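Local coordinates for protein putative polyprenyl synthetase (Streptomyces coelicolor, PDB 3NF2) that probably acts as a magnesium-dependent prenyltransferase of the FPP/GGPP synthase family, lengthening isoprenyl diphosphates by adding isoprene units, at residues 59-64 with 186-191; 66-71 with 330-335; 190-195 with 210-215; 206-211 with 319-324; 314-319 with 335-340. All coordinates share one frame; numbering follows the deposited sequence.

Contact 1 of 5, residues 59-64 with 186-191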
# COMPACT_ATOMS: atom_id res chain seq x y z
N PRO A 59 -6.04 -19.91 -1.72
CA PRO A 59 -5.72 -20.36 -3.08
C PRO A 59 -6.64 -21.47 -3.60
O PRO A 59 -7.13 -21.38 -4.74
CB PRO A 59 -4.27 -20.86 -2.98
CG PRO A 59 -3.91 -20.83 -1.54
CD PRO A 59 -4.84 -19.90 -0.86
N ALA A 60 -6.89 -22.48 -2.77
CA ALA A 60 -7.82 -23.57 -3.11
C ALA A 60 -9.19 -23.01 -3.51
O ALA A 60 -9.79 -23.47 -4.46
CB ALA A 60 -7.98 -24.55 -1.94
N LEU A 61 -9.63 -21.99 -2.79
CA LEU A 61 -10.92 -21.37 -3.02
C LEU A 61 -10.95 -20.67 -4.37
O LEU A 61 -11.91 -20.82 -5.13
CB LEU A 61 -11.19 -20.37 -1.89
CG LEU A 61 -12.51 -20.27 -1.13
CD1 LEU A 61 -13.42 -21.46 -1.31
CD2 LEU A 61 -12.20 -20.07 0.35
N ALA A 62 -9.89 -19.92 -4.69
CA ALA A 62 -9.83 -19.15 -5.93
C ALA A 62 -9.78 -20.00 -7.20
O ALA A 62 -10.37 -19.63 -8.21
CB ALA A 62 -8.66 -18.18 -5.90
N VAL A 63 -9.09 -21.14 -7.13
CA VAL A 63 -9.05 -22.05 -8.28
C VAL A 63 -10.39 -22.75 -8.44
O VAL A 63 -10.86 -22.93 -9.56
CB VAL A 63 -7.83 -23.05 -8.28
CG1 VAL A 63 -6.51 -22.30 -8.38
CG2 VAL A 63 -7.82 -23.97 -7.06
N LEU A 64 -11.02 -23.10 -7.31
CA LEU A 64 -12.40 -23.59 -7.28
C LEU A 64 -13.39 -22.59 -7.89
O LEU A 64 -14.29 -22.98 -8.63
CB LEU A 64 -12.84 -23.90 -5.85
CG LEU A 64 -13.07 -25.35 -5.42
CD1 LEU A 64 -11.78 -26.03 -5.04
CD2 LEU A 64 -14.02 -25.34 -4.24
N ALA A 186 -13.68 -10.43 4.40
CA ALA A 186 -13.60 -9.74 3.15
C ALA A 186 -12.68 -10.38 2.15
O ALA A 186 -12.94 -10.36 1.00
CB ALA A 186 -13.21 -8.34 3.38
N LEU A 187 -11.57 -10.90 2.62
CA LEU A 187 -10.59 -11.53 1.75
C LEU A 187 -10.98 -12.95 1.33
O LEU A 187 -10.61 -13.41 0.24
CB LEU A 187 -9.20 -11.53 2.41
CG LEU A 187 -8.07 -11.96 1.48
CD1 LEU A 187 -7.93 -10.99 0.30
CD2 LEU A 187 -6.77 -12.09 2.24
N LEU A 188 -11.71 -13.65 2.19
CA LEU A 188 -12.24 -14.97 1.84
C LEU A 188 -13.39 -14.83 0.85
O LEU A 188 -13.55 -15.66 -0.04
CB LEU A 188 -12.64 -15.76 3.08
CG LEU A 188 -11.43 -16.44 3.73
CD1 LEU A 188 -11.64 -16.77 5.20
CD2 LEU A 188 -11.02 -17.69 2.98
N ALA A 189 -14.14 -13.74 0.98
CA ALA A 189 -15.20 -13.38 0.04
C ALA A 189 -14.61 -13.15 -1.33
O ALA A 189 -15.15 -13.63 -2.34
CB ALA A 189 -15.92 -12.14 0.51
N CYS A 190 -13.50 -12.42 -1.36
CA CYS A 190 -12.78 -12.14 -2.58
C CYS A 190 -12.19 -13.42 -3.18
O CYS A 190 -12.34 -13.66 -4.37
CB CYS A 190 -11.67 -11.11 -2.36
SG CYS A 190 -10.80 -10.70 -3.90
N ALA A 191 -11.55 -14.23 -2.36
CA ALA A 191 -10.99 -15.50 -2.82
C ALA A 191 -12.06 -16.43 -3.40
O ALA A 191 -11.81 -17.12 -4.39
CB ALA A 191 -10.24 -16.19 -1.71

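Contact 2 of 5, residues 66-71 with 330-335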
# COMPACT_ATOMS: atom_id res chain seq x y z
N ALA A 66 -13.03 -20.45 -10.22
CA ALA A 66 -12.96 -20.45 -11.67
C ALA A 66 -13.80 -21.56 -12.30
O ALA A 66 -14.46 -21.35 -13.33
CB ALA A 66 -11.51 -20.53 -12.13
N GLU A 67 -13.81 -22.73 -11.65
CA GLU A 67 -14.57 -23.90 -12.11
C GLU A 67 -16.09 -23.73 -12.14
O GLU A 67 -16.77 -24.45 -12.86
CB GLU A 67 -14.23 -25.11 -11.25
CG GLU A 67 -12.80 -25.57 -11.39
CD GLU A 67 -12.47 -26.68 -10.44
OE1 GLU A 67 -12.17 -27.79 -10.91
OE2 GLU A 67 -12.52 -26.45 -9.21
N VAL A 68 -16.60 -22.78 -11.35
CA VAL A 68 -18.02 -22.39 -11.32
C VAL A 68 -18.56 -22.03 -12.71
O VAL A 68 -19.68 -22.40 -13.07
CB VAL A 68 -18.26 -21.23 -10.30
CG1 VAL A 68 -19.65 -20.60 -10.41
CG2 VAL A 68 -18.02 -21.73 -8.88
N THR A 69 -17.75 -21.32 -13.50
CA THR A 69 -18.13 -20.95 -14.86
C THR A 69 -17.84 -22.08 -15.85
O THR A 69 -18.30 -22.05 -16.98
CB THR A 69 -17.39 -19.68 -15.33
OG1 THR A 69 -15.99 -19.84 -15.14
CG2 THR A 69 -17.86 -18.47 -14.55
N GLY A 70 -17.06 -23.08 -15.41
CA GLY A 70 -16.65 -24.18 -16.28
C GLY A 70 -15.20 -24.10 -16.75
O GLY A 70 -14.69 -25.03 -17.37
N ALA A 71 -14.54 -22.98 -16.44
CA ALA A 71 -13.15 -22.76 -16.83
C ALA A 71 -12.19 -23.67 -16.07
O ALA A 71 -12.57 -24.29 -15.07
CB ALA A 71 -12.77 -21.29 -16.63
N ASP A 330 -20.19 -29.21 -4.43
CA ASP A 330 -19.76 -30.21 -3.45
C ASP A 330 -18.38 -29.88 -2.87
O ASP A 330 -18.14 -30.07 -1.67
CB ASP A 330 -19.73 -31.61 -4.08
CG ASP A 330 -21.06 -32.36 -3.96
OD1 ASP A 330 -21.03 -33.61 -3.90
OD2 ASP A 330 -22.13 -31.71 -3.93
N ARG A 331 -17.49 -29.39 -3.73
CA ARG A 331 -16.14 -29.03 -3.32
C ARG A 331 -16.15 -27.78 -2.42
O ARG A 331 -15.44 -27.73 -1.41
CB ARG A 331 -15.24 -28.86 -4.54
CG ARG A 331 -14.65 -30.17 -5.05
CD ARG A 331 -13.98 -30.02 -6.41
NE ARG A 331 -12.99 -31.07 -6.64
CZ ARG A 331 -12.22 -31.17 -7.72
NH1 ARG A 331 -11.35 -32.17 -7.83
NH2 ARG A 331 -12.33 -30.29 -8.71
N PHE A 332 -16.99 -26.81 -2.77
CA PHE A 332 -17.17 -25.60 -1.96
C PHE A 332 -17.78 -25.91 -0.59
O PHE A 332 -17.41 -25.30 0.42
CB PHE A 332 -18.07 -24.62 -2.69
CG PHE A 332 -17.35 -23.64 -3.57
CD1 PHE A 332 -17.27 -23.84 -4.94
CD2 PHE A 332 -16.77 -22.50 -3.02
CE1 PHE A 332 -16.61 -22.92 -5.74
CE2 PHE A 332 -16.11 -21.58 -3.83
CZ PHE A 332 -16.03 -21.78 -5.19
N THR A 333 -18.72 -26.85 -0.57
CA THR A 333 -19.36 -27.34 0.65
C THR A 333 -18.36 -28.03 1.60
O THR A 333 -18.44 -27.84 2.81
CB THR A 333 -20.55 -28.27 0.28
OG1 THR A 333 -21.63 -27.48 -0.25
CG2 THR A 333 -21.06 -29.09 1.49
N ALA A 334 -17.42 -28.78 1.05
CA ALA A 334 -16.46 -29.52 1.87
C ALA A 334 -15.38 -28.65 2.52
O ALA A 334 -14.88 -28.98 3.59
CB ALA A 334 -15.82 -30.64 1.05
N LEU A 335 -15.02 -27.55 1.85
CA LEU A 335 -14.09 -26.58 2.43
C LEU A 335 -14.73 -25.91 3.64
O LEU A 335 -14.07 -25.72 4.67
CB LEU A 335 -13.69 -25.53 1.40
CG LEU A 335 -12.66 -25.97 0.36
CD1 LEU A 335 -12.63 -25.01 -0.80
CD2 LEU A 335 -11.26 -26.13 0.96

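Contact 3 of 5, residues 190-195 with 210-215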
# COMPACT_ATOMS: atom_id res chain seq x y z
N CYS A 190 -13.50 -12.42 -1.36
CA CYS A 190 -12.78 -12.14 -2.58
C CYS A 190 -12.19 -13.42 -3.18
O CYS A 190 -12.34 -13.66 -4.37
CB CYS A 190 -11.67 -11.11 -2.36
SG CYS A 190 -10.80 -10.70 -3.90
N ALA A 191 -11.55 -14.23 -2.36
CA ALA A 191 -10.99 -15.50 -2.82
C ALA A 191 -12.06 -16.43 -3.40
O ALA A 191 -11.81 -17.12 -4.39
CB ALA A 191 -10.24 -16.19 -1.71
N SER A 192 -13.24 -16.42 -2.79
CA SER A 192 -14.36 -17.24 -3.22
C SER A 192 -14.98 -16.81 -4.54
O SER A 192 -15.60 -17.63 -5.21
CB SER A 192 -15.46 -17.28 -2.14
OG SER A 192 -15.03 -18.02 -1.01
N SER A 193 -14.82 -15.55 -4.90
CA SER A 193 -15.49 -15.02 -6.10
C SER A 193 -14.55 -14.60 -7.24
O SER A 193 -15.02 -14.36 -8.36
CB SER A 193 -16.40 -13.85 -5.73
OG SER A 193 -15.66 -12.71 -5.33
N ILE A 194 -13.25 -14.52 -6.98
CA ILE A 194 -12.31 -13.94 -7.95
C ILE A 194 -12.03 -14.81 -9.20
O ILE A 194 -12.01 -14.30 -10.33
CB ILE A 194 -11.00 -13.42 -7.27
CG1 ILE A 194 -10.27 -12.43 -8.18
CG2 ILE A 194 -10.10 -14.59 -6.77
CD1 ILE A 194 -9.07 -11.75 -7.53
N GLY A 195 -11.84 -16.12 -9.00
CA GLY A 195 -11.68 -17.07 -10.10
C GLY A 195 -12.85 -17.03 -11.06
O GLY A 195 -12.66 -17.09 -12.27
N GLU A 210 -19.32 -14.17 -3.13
CA GLU A 210 -18.78 -13.25 -2.14
C GLU A 210 -19.50 -13.43 -0.79
O GLU A 210 -18.85 -13.52 0.26
CB GLU A 210 -18.94 -11.83 -2.66
CG GLU A 210 -18.13 -10.76 -1.99
CD GLU A 210 -18.16 -9.46 -2.77
OE1 GLU A 210 -18.93 -8.55 -2.39
OE2 GLU A 210 -17.42 -9.36 -3.77
N LYS A 211 -20.83 -13.52 -0.83
CA LYS A 211 -21.63 -13.77 0.37
C LYS A 211 -21.30 -15.11 1.03
O LYS A 211 -21.21 -15.21 2.25
CB LYS A 211 -23.12 -13.64 0.06
CG LYS A 211 -23.58 -12.18 -0.09
CD LYS A 211 -24.89 -12.04 -0.86
CE LYS A 211 -25.28 -10.56 -1.00
NZ LYS A 211 -26.24 -10.30 -2.11
N TYR A 212 -21.07 -16.13 0.20
CA TYR A 212 -20.58 -17.41 0.70
C TYR A 212 -19.24 -17.24 1.41
O TYR A 212 -19.05 -17.77 2.51
CB TYR A 212 -20.47 -18.41 -0.46
CG TYR A 212 -19.49 -19.53 -0.20
CD1 TYR A 212 -18.18 -19.46 -0.66
CD2 TYR A 212 -19.88 -20.66 0.51
CE1 TYR A 212 -17.27 -20.48 -0.40
CE2 TYR A 212 -18.97 -21.70 0.77
CZ TYR A 212 -17.67 -21.60 0.30
OH TYR A 212 -16.76 -22.63 0.55
N GLY A 213 -18.32 -16.51 0.78
CA GLY A 213 -16.95 -16.45 1.26
C GLY A 213 -16.82 -15.63 2.52
O GLY A 213 -16.10 -16.01 3.44
N TYR A 214 -17.53 -14.51 2.55
CA TYR A 214 -17.63 -13.63 3.72
C TYR A 214 -18.12 -14.36 4.95
O TYR A 214 -17.49 -14.31 6.00
CB TYR A 214 -18.55 -12.44 3.41
CG TYR A 214 -18.48 -11.32 4.42
CD1 TYR A 214 -19.41 -11.23 5.46
CD2 TYR A 214 -17.49 -10.34 4.34
CE1 TYR A 214 -19.34 -10.20 6.39
CE2 TYR A 214 -17.42 -9.31 5.26
CZ TYR A 214 -18.35 -9.24 6.29
OH TYR A 214 -18.29 -8.21 7.20
N HIS A 215 -19.25 -15.06 4.81
CA HIS A 215 -19.83 -15.79 5.94
C HIS A 215 -19.03 -17.01 6.32
O HIS A 215 -18.96 -17.37 7.50
CB HIS A 215 -21.31 -16.09 5.69
CG HIS A 215 -22.17 -14.87 5.75
ND1 HIS A 215 -22.56 -14.29 6.94
CD2 HIS A 215 -22.69 -14.09 4.77
CE1 HIS A 215 -23.29 -13.21 6.69
NE2 HIS A 215 -23.39 -13.07 5.38

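Contact 4 of 5, residues 206-211 with 319-324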
# COMPACT_ATOMS: atom_id res chain seq x y z
N ALA A 206 -21.22 -13.43 -9.00
CA ALA A 206 -20.06 -13.12 -8.21
C ALA A 206 -20.37 -12.65 -6.79
O ALA A 206 -19.77 -13.10 -5.84
CB ALA A 206 -19.21 -12.13 -8.92
N ASP A 207 -21.35 -11.77 -6.65
CA ASP A 207 -21.71 -11.24 -5.36
C ASP A 207 -22.13 -12.36 -4.48
O ASP A 207 -21.90 -12.32 -3.30
CB ASP A 207 -22.92 -10.34 -5.47
CG ASP A 207 -22.68 -9.19 -6.32
OD1 ASP A 207 -21.60 -9.09 -6.88
OD2 ASP A 207 -23.56 -8.35 -6.42
N THR A 208 -22.84 -13.31 -5.04
CA THR A 208 -23.34 -14.39 -4.25
C THR A 208 -22.23 -15.23 -3.71
O THR A 208 -22.24 -15.64 -2.58
CB THR A 208 -24.39 -15.18 -5.01
OG1 THR A 208 -25.50 -14.32 -5.25
CG2 THR A 208 -24.84 -16.34 -4.23
N LEU A 209 -21.24 -15.48 -4.52
CA LEU A 209 -20.06 -16.25 -4.09
C LEU A 209 -19.27 -15.49 -3.03
O LEU A 209 -18.64 -16.09 -2.18
CB LEU A 209 -19.14 -16.54 -5.28
CG LEU A 209 -19.61 -17.53 -6.35
CD1 LEU A 209 -18.97 -17.17 -7.66
CD2 LEU A 209 -19.27 -18.96 -5.96
N GLU A 210 -19.32 -14.17 -3.13
CA GLU A 210 -18.78 -13.25 -2.14
C GLU A 210 -19.50 -13.43 -0.79
O GLU A 210 -18.85 -13.52 0.26
CB GLU A 210 -18.94 -11.83 -2.66
CG GLU A 210 -18.13 -10.76 -1.99
CD GLU A 210 -18.16 -9.46 -2.77
OE1 GLU A 210 -18.93 -8.55 -2.39
OE2 GLU A 210 -17.42 -9.36 -3.77
N LYS A 211 -20.83 -13.52 -0.83
CA LYS A 211 -21.63 -13.77 0.37
C LYS A 211 -21.30 -15.11 1.03
O LYS A 211 -21.21 -15.21 2.25
CB LYS A 211 -23.12 -13.64 0.06
CG LYS A 211 -23.58 -12.18 -0.09
CD LYS A 211 -24.89 -12.04 -0.86
CE LYS A 211 -25.28 -10.56 -1.00
NZ LYS A 211 -26.24 -10.30 -2.11
N LEU A 319 -24.50 -20.70 -1.31
CA LEU A 319 -24.12 -21.55 -2.45
C LEU A 319 -25.31 -22.10 -3.22
O LEU A 319 -25.24 -22.26 -4.44
CB LEU A 319 -23.30 -22.75 -1.98
CG LEU A 319 -21.78 -22.70 -1.81
CD1 LEU A 319 -21.32 -24.03 -1.24
CD2 LEU A 319 -21.06 -22.39 -3.12
N ASP A 320 -26.38 -22.42 -2.49
CA ASP A 320 -27.64 -22.92 -3.07
C ASP A 320 -28.22 -21.95 -4.11
O ASP A 320 -28.85 -22.38 -5.08
CB ASP A 320 -28.66 -23.17 -1.95
CG ASP A 320 -28.19 -24.22 -0.93
OD1 ASP A 320 -27.14 -24.87 -1.16
OD2 ASP A 320 -28.89 -24.41 0.09
N ALA A 321 -28.00 -20.65 -3.89
CA ALA A 321 -28.55 -19.58 -4.73
C ALA A 321 -27.87 -19.42 -6.10
O ALA A 321 -28.41 -18.75 -6.99
CB ALA A 321 -28.54 -18.24 -3.97
N VAL A 322 -26.69 -20.01 -6.27
CA VAL A 322 -25.95 -19.87 -7.53
C VAL A 322 -25.90 -21.13 -8.41
O VAL A 322 -25.53 -22.22 -7.96
CB VAL A 322 -24.52 -19.30 -7.35
CG1 VAL A 322 -24.49 -17.82 -7.70
CG2 VAL A 322 -24.00 -19.54 -5.94
N ASP A 323 -26.28 -20.92 -9.67
CA ASP A 323 -26.23 -21.95 -10.70
C ASP A 323 -24.78 -22.31 -10.98
O ASP A 323 -23.98 -21.46 -11.39
CB ASP A 323 -26.93 -21.46 -11.97
CG ASP A 323 -27.27 -22.59 -12.93
OD1 ASP A 323 -27.19 -23.78 -12.54
OD2 ASP A 323 -27.62 -22.28 -14.09
N MET A 324 -24.45 -23.58 -10.77
CA MET A 324 -23.08 -24.03 -10.66
C MET A 324 -23.08 -25.54 -10.83
O MET A 324 -23.99 -26.21 -10.33
CB MET A 324 -22.58 -23.65 -9.26
CG MET A 324 -21.24 -24.20 -8.82
SD MET A 324 -20.98 -23.89 -7.05
CE MET A 324 -21.69 -22.27 -6.88

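Contact 5 of 5, residues 314-319 with 335-340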
# COMPACT_ATOMS: atom_id res chain seq x y z
N ILE A 314 -25.23 -19.92 6.87
CA ILE A 314 -25.47 -18.79 5.95
C ILE A 314 -24.59 -18.86 4.69
O ILE A 314 -25.05 -18.54 3.58
CB ILE A 314 -25.31 -17.42 6.67
CG1 ILE A 314 -26.25 -17.35 7.87
CG2 ILE A 314 -25.58 -16.23 5.70
CD1 ILE A 314 -25.81 -16.38 8.96
N ALA A 315 -23.34 -19.29 4.88
CA ALA A 315 -22.41 -19.50 3.76
C ALA A 315 -22.91 -20.59 2.81
O ALA A 315 -23.12 -20.33 1.62
CB ALA A 315 -21.02 -19.83 4.28
N ILE A 316 -23.12 -21.79 3.34
CA ILE A 316 -23.54 -22.96 2.58
C ILE A 316 -24.92 -22.78 1.94
O ILE A 316 -25.17 -23.25 0.83
CB ILE A 316 -23.42 -24.26 3.44
CG1 ILE A 316 -22.00 -24.82 3.29
CG2 ILE A 316 -24.50 -25.30 3.09
CD1 ILE A 316 -21.81 -26.25 3.79
N GLU A 317 -25.79 -22.04 2.62
CA GLU A 317 -27.09 -21.68 2.07
C GLU A 317 -27.02 -20.57 1.01
O GLU A 317 -27.96 -20.40 0.22
CB GLU A 317 -28.09 -21.43 3.23
CG GLU A 317 -29.00 -20.20 3.19
CD GLU A 317 -29.79 -20.04 4.50
OE1 GLU A 317 -29.95 -21.04 5.24
OE2 GLU A 317 -30.25 -18.91 4.80
N ALA A 318 -25.91 -19.84 0.94
CA ALA A 318 -25.69 -18.89 -0.16
C ALA A 318 -25.25 -19.60 -1.45
O ALA A 318 -25.58 -19.15 -2.55
CB ALA A 318 -24.71 -17.79 0.22
N LEU A 319 -24.50 -20.70 -1.31
CA LEU A 319 -24.12 -21.55 -2.45
C LEU A 319 -25.31 -22.10 -3.22
O LEU A 319 -25.24 -22.26 -4.44
CB LEU A 319 -23.30 -22.75 -1.98
CG LEU A 319 -21.78 -22.70 -1.81
CD1 LEU A 319 -21.32 -24.03 -1.24
CD2 LEU A 319 -21.06 -22.39 -3.12
N LEU A 335 -15.02 -27.55 1.85
CA LEU A 335 -14.09 -26.58 2.43
C LEU A 335 -14.73 -25.91 3.64
O LEU A 335 -14.07 -25.72 4.67
CB LEU A 335 -13.69 -25.53 1.40
CG LEU A 335 -12.66 -25.97 0.36
CD1 LEU A 335 -12.63 -25.01 -0.80
CD2 LEU A 335 -11.26 -26.13 0.96
N ALA A 336 -16.01 -25.58 3.50
CA ALA A 336 -16.81 -24.99 4.57
C ALA A 336 -16.86 -25.86 5.83
O ALA A 336 -16.83 -25.34 6.95
CB ALA A 336 -18.21 -24.66 4.08
N ASP A 337 -16.91 -27.18 5.66
CA ASP A 337 -16.86 -28.09 6.80
C ASP A 337 -15.46 -28.19 7.39
O ASP A 337 -15.31 -28.34 8.59
CB ASP A 337 -17.40 -29.48 6.44
CG ASP A 337 -18.77 -29.43 5.76
OD1 ASP A 337 -19.41 -28.36 5.73
OD2 ASP A 337 -19.20 -30.48 5.24
N PHE A 338 -14.43 -28.11 6.53
CA PHE A 338 -13.03 -28.15 7.00
C PHE A 338 -12.70 -26.94 7.88
O PHE A 338 -11.92 -27.05 8.83
CB PHE A 338 -12.04 -28.21 5.82
CG PHE A 338 -10.58 -28.15 6.25
CD1 PHE A 338 -9.87 -26.95 6.20
CD2 PHE A 338 -9.93 -29.29 6.72
CE1 PHE A 338 -8.54 -26.88 6.60
CE2 PHE A 338 -8.59 -29.23 7.12
CZ PHE A 338 -7.90 -28.02 7.06
N VAL A 339 -13.31 -25.81 7.54
CA VAL A 339 -13.11 -24.55 8.25
C VAL A 339 -13.51 -24.62 9.73
O VAL A 339 -12.88 -23.97 10.57
CB VAL A 339 -13.80 -23.40 7.47
CG1 VAL A 339 -14.54 -22.43 8.39
CG2 VAL A 339 -12.77 -22.66 6.61
N VAL A 340 -14.51 -25.44 10.05
CA VAL A 340 -14.86 -25.74 11.45
C VAL A 340 -14.15 -27.01 11.95
O VAL A 340 -13.93 -27.96 11.19
CB VAL A 340 -16.41 -25.77 11.69
CG1 VAL A 340 -17.05 -24.48 11.20
CG2 VAL A 340 -17.08 -26.97 11.03

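Contact 1 of 5, residues 59-64 with 186-191
Leu61 and Leu188 meet with their side chains crossed at about a right angle, one methyl of each doing the touching: Leu61 CD2 lies 3.7 Å from Leu188 CD2. Leu61 starts out pointing at the other helix, while Leu188 leaves its own helix to one side and reaches across only with its end, because its CG is anti to the carbonyl carbon (chi1 -81°) and the branch runs on from there. The base of Leu61 has a second neighbour, its CB standing 4.3 Å from Ala191 CB. Next to Leu61, and a turn on from Leu188, the backbones come close at Ala62 and Ala191, with Ala62 CA 4.9 Å from Ala191 CA. Here the carbonyl oxygen of Ala191 is directed at the opposite helix: it sits 3.2 Å from Ala62 CA in a CA-H...O contact, with an angle of 132° at the hydrogen, and 3.7 Å from Ala62 CB. The methyl side chains let this carbonyl reach the other backbone, although the segment axes approach no closer than 9.1 Å and diverge by 35°. The contact is buried in the all-helical isoprenoid synthase fold. Around it, Ala80 of helix 77-98 packs on Ala62, Phe332 and Leu335 of helix 326-339 close over Leu61, and helix 203-230 adds Tyr212 and Leu216 to that same leucine.

Contact 2 of 5, residues 66-71 with 330-335
A salt bridge at the partly exposed margin of the helical bundle, Glu67 to Arg331, links helix 57-67 and the turn that follows it to helix 326-339. The two side chains cross at about a right angle. Glu67 OE1 comes to the edge of the guanidinium, in its plane, 3.3 Å from Arg331 NH2, while the carboxylate and guanidinium planes are turned 35° apart. Arg331 reaches this position on an almost fully extended chain. The carboxylate oxygen is shared: Arg11 of helix 5-25 makes its own salt bridge to OE1, so two arginines gather round one glutamate and their charges are probably balanced there in part. Next to the ion pair the contact is apolar. Val68 CG2 approaches the Phe332 ring obliquely, 3.6 Å from CE1; with CG1 anti to the backbone N (chi1 169°), it is CG2 that is carried to the ring. The turn beyond is held locally by Ala66 O, which accepts from Thr69 OG1 at 2.8 Å and also from Thr69 N, and Gly70, with a positive phi, is the first residue to leave helical backbone angles. Leu64 of helix 57-67 packs on Phe332, Leu319 of helix 300-319 touches the same ring residue, and Leu8 of helix 5-25 meets Arg331.

Contact 3 of 5, residues 190-195 with 210-215
Ser192 OG is hydrogen-bonded to Leu188 O, one turn back in its own helix, and rests against Gly213 CA and Tyr212 CE1, 3.4 Å from each. The hydroxyl lies anti to the carbonyl carbon of its residue (chi1 -70°), a torsion that serves both the bond to Leu188 and the approach to the neighbouring helix. It meets the tyrosine at the ring edge, near the ring plane, and Ser192 CB follows it there, 3.8 Å from Tyr212 CD1. A beta carbon on Gly213 would fall only 2.6 Å from Ser192 OG, a clash, which fits a glycine here. Ser193 applies its CB to the Glu210 backbone, 3.9 Å from Glu210 N, and its hydroxyl bonds to Ala189 O, whereas the Glu210 carboxylate is taken by Arg147. With Ser192, Ser193 and Gly213 at the interface, the segment axes approach to 7.4 Å. Replacing Tyr212 by an alanine would probably leave Phe332 O without its hydroxyl partner and open a gap beside Ser192. The two helices, 173-198 and 203-230, are consecutive and run antiparallel, at 155°, as a helical hairpin in the bundle. Leu61 of helix 57-67 packs on Ser192, Ala315 and Leu319 of helix 300-319 reach the tyrosine, and Phe332 of helix 326-339 meets its ring with the planes nearly perpendicular.

Contact 4 of 5, residues 206-211 with 319-324
A type I turn running from Leu319 to Val322, closed by Val322 N to Leu319 O at 3.2 Å, brings its last residue up to the helix at 206-211, where Val322 CA lies 6.9 Å from Thr208 CA. Thr208 and Val322 meet end to end. The threonine methyl makes the contact, CG2 standing 3.7 Å from Val322 CG2, while Val322 CG1 lies 3.8 Å from Thr208 CB, so both valine branches bear on the threonine. With OG1 beside the backbone N (chi1 -64°), Thr208 turns CG2 to the valine, and OG1 bonds to Arg204 O one turn back along the helix. Ala321 adds its CB at the exposed border, 4.2 Å from Thr208 CG2. The segment 319-324 is the connection between helices 300-319 and 326-339, and it folds back here on helix 203-230 of the isoprenoid synthase bundle. Deeper in, Leu209 sets off to one side of the loop, and its CD2 then bends back to within 4.2 Å of Met324 CE. Arg329 bonds to the carbonyl oxygens of both Val322 and Met324, tying the connection to the helix that follows it.

Contact 5 of 5, residues 314-319 with 335-340
The backbones of 314-319 and 335-340, both helical for most of their length, come nearest at Ile316 and Ala336, whose CA atoms are 7.3 Å apart. Ile316 spans that gap. Its CG1 and CD1 both rest on the Ala336 methyl, each 3.9 Å from Ala336 CB, so the longer branch of the isoleucine lies along the alanine and meets it with two carbons rather than end on. Beyond the alanine, CD1 reaches Asp337 OD1 at 3.7 Å, a plain van der Waals touch in which the two side chains cross at about a right angle. Helices 300-319 and 326-339 follow one another in the chain, and they are the last two helices of this all-helical fold, packed here through small and aliphatic residues. Asp337 starts out to one side of the contact; its CG is anti to the carbonyl carbon (chi1 -51°), bringing the carboxylate back toward helix 300-319, where OD1 has its hydrogen-bond partner in His312 NE2. The histidine therefore takes up the polar end while the isoleucine methyl lies beside the same oxygen. Thr333, a turn before Ala336, also packs on Ile316.

All five contacts belong to one continuous region of packing, with a loop in contact 4. Contacts 1 and 3 have centres about 6 Å apart and share Cys190 and Ala191; Leu61 CG of contact 1 lies 3.4 Å from Ser192 OG of contact 3. Contact 3 joins contact 2 through Tyr212 OH, 2.8 Å from Phe332 O, and its centre is about 8 Å from that of contact 4. Leu319, common to contacts 4 and 5, packs its CG 3.6 Å from Tyr212 CD2. By sequence, the aspartate-rich motifs expected to bind magnesium and diphosphate lie on helices 77-98 and 203-230, the first beyond the part that packs on contact 1, the second further along the helix of contacts 3 and 4.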